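Local coordinates for protein aminopeptidase C (Lactobacillus rhamnosus, PDB 4K7C) that is a cysteine aminopeptidase of the papain-like C1 family that probably removes amino acids from the N-termini of peptides, at residues Q96-F101 with G153-S158. Numbering follows the deposited sequence.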
# COMPACT_ATOMS: atom_id res chain seq x y z
N GLN A 96 3.63 14.96 26.91
CA GLN A 96 2.15 15.07 27.01
C GLN A 96 1.47 13.92 27.73
O GLN A 96 0.37 14.09 28.16
CB GLN A 96 1.57 15.25 25.60
CG GLN A 96 2.31 16.28 24.78
CD GLN A 96 3.39 15.74 23.93
OE1 GLN A 96 3.83 14.58 24.06
NE2 GLN A 96 3.96 16.64 23.08
N ASN A 97 2.13 12.76 27.86
CA ASN A 97 1.61 11.66 28.59
C ASN A 97 1.63 12.01 30.12
O ASN A 97 0.70 11.65 30.80
CB ASN A 97 2.37 10.42 28.33
CG ASN A 97 1.68 9.19 28.86
OD1 ASN A 97 0.45 9.19 29.10
ND2 ASN A 97 2.40 8.12 28.96
N TYR A 98 2.66 12.71 30.57
CA TYR A 98 2.80 13.14 31.97
C TYR A 98 1.57 13.92 32.42
O TYR A 98 0.95 13.55 33.42
CB TYR A 98 4.14 13.90 32.22
CG TYR A 98 4.43 14.15 33.69
CD1 TYR A 98 4.95 13.17 34.54
CD2 TYR A 98 4.12 15.38 34.23
CE1 TYR A 98 5.20 13.44 35.89
CE2 TYR A 98 4.31 15.63 35.60
CZ TYR A 98 4.89 14.68 36.38
OH TYR A 98 5.14 14.97 37.75
N THR A 99 1.18 14.94 31.63
CA THR A 99 0.01 15.74 31.97
C THR A 99 -1.24 14.92 31.81
O THR A 99 -2.18 15.08 32.58
CB THR A 99 -0.10 17.02 31.11
OG1 THR A 99 0.25 16.70 29.73
CG2 THR A 99 0.84 18.07 31.60
N PHE A 100 -1.22 13.92 30.91
CA PHE A 100 -2.41 13.12 30.64
C PHE A 100 -2.69 12.22 31.84
O PHE A 100 -3.86 12.01 32.31
CB PHE A 100 -2.19 12.25 29.40
CG PHE A 100 -3.46 11.67 28.78
CD1 PHE A 100 -4.61 12.41 28.57
CD2 PHE A 100 -3.44 10.36 28.28
CE1 PHE A 100 -5.69 11.88 27.93
CE2 PHE A 100 -4.53 9.80 27.61
CZ PHE A 100 -5.66 10.57 27.43
N PHE A 101 -1.63 11.64 32.36
CA PHE A 101 -1.78 10.80 33.55
C PHE A 101 -2.48 11.53 34.74
O PHE A 101 -3.46 11.07 35.26
CB PHE A 101 -0.38 10.20 33.95
CG PHE A 101 -0.46 9.24 35.16
CD1 PHE A 101 -0.38 7.87 35.03
CD2 PHE A 101 -0.65 9.76 36.43
CE1 PHE A 101 -0.44 7.05 36.16
CE2 PHE A 101 -0.75 8.95 37.53
CZ PHE A 101 -0.70 7.60 37.40
N GLY A 153 4.41 19.49 38.18
CA GLY A 153 5.49 19.90 37.29
C GLY A 153 5.42 19.30 35.92
O GLY A 153 4.32 19.11 35.42
N ILE A 154 6.55 19.08 35.30
CA ILE A 154 6.58 18.56 33.94
C ILE A 154 7.91 17.86 33.76
O ILE A 154 8.88 18.07 34.50
CB ILE A 154 6.29 19.69 32.87
CG1 ILE A 154 5.83 19.11 31.49
CG2 ILE A 154 7.46 20.66 32.68
CD1 ILE A 154 4.65 18.13 31.55
N VAL A 155 7.96 17.02 32.74
CA VAL A 155 9.15 16.30 32.34
C VAL A 155 9.37 16.33 30.80
O VAL A 155 8.40 16.49 30.04
CB VAL A 155 9.16 14.84 32.85
CG1 VAL A 155 8.97 14.81 34.36
CG2 VAL A 155 8.13 13.96 32.15
N PRO A 156 10.62 16.16 30.37
CA PRO A 156 10.88 15.89 28.96
C PRO A 156 10.07 14.70 28.47
O PRO A 156 9.83 13.73 29.14
CB PRO A 156 12.35 15.53 28.95
CG PRO A 156 12.92 16.25 30.13
CD PRO A 156 11.87 15.97 31.16
N LYS A 157 9.71 14.76 27.20
CA LYS A 157 9.06 13.66 26.54
C LYS A 157 9.81 12.34 26.66
O LYS A 157 9.22 11.31 26.94
CB LYS A 157 8.75 14.04 25.06
CG LYS A 157 7.75 13.03 24.42
CD LYS A 157 7.68 13.23 22.93
CE LYS A 157 6.71 12.32 22.29
NZ LYS A 157 5.40 12.62 22.96
N SER A 158 11.12 12.34 26.48
CA SER A 158 11.93 11.14 26.62
C SER A 158 11.83 10.48 27.96
O SER A 158 12.09 9.33 28.06
CB SER A 158 13.42 11.43 26.35
OG SER A 158 13.94 12.33 27.31
O HOH W 1 4.52 11.85 26.11
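Lys157 NZ donates a 2.7 Å hydrogen bond to OE1 of Gln96, arriving in the plane of the amide at a C=O...N angle of 146°. The lysine chain runs extended as far as CE and bends only at its last torsion (chi4 58°), which turns the ammonium onto the oxygen. A water, weakly bound to the same NZ, accepts from Asn97 N at 3.1 Å, forming a weak bridge from the lysine to the backbone of the helix's first turn. Glu93 takes a hydrogen bond from Gln96 NE2. A leucine in place of Gln96 would probably leave the Lys157 ammonium without its short amide acceptor and Glu93 without the NE2 donor.

Further along, the contact is mostly apolar. The Tyr98 ring meets Val155 CG1 with one face, 4.3 Å above the plane and offset toward the rim, and Gly153 O with its edge, at CE2, 3.5 Å away. The Tyr98 hydroxyl hydrogen-bonds to Tyr152 O, at the end of helix 142-152. Ile154 CD1 touches both Tyr98 CD2 (3.9 Å) and Thr99 CG2 (3.8 Å). Thus, within the peptidase fold, a loop leaving helix 142-152 packs on the start of helix 96-117, with Pro245 of helix 245-253 against Tyr98 and Val155, and helix 70-87 against Gln96 and Thr99.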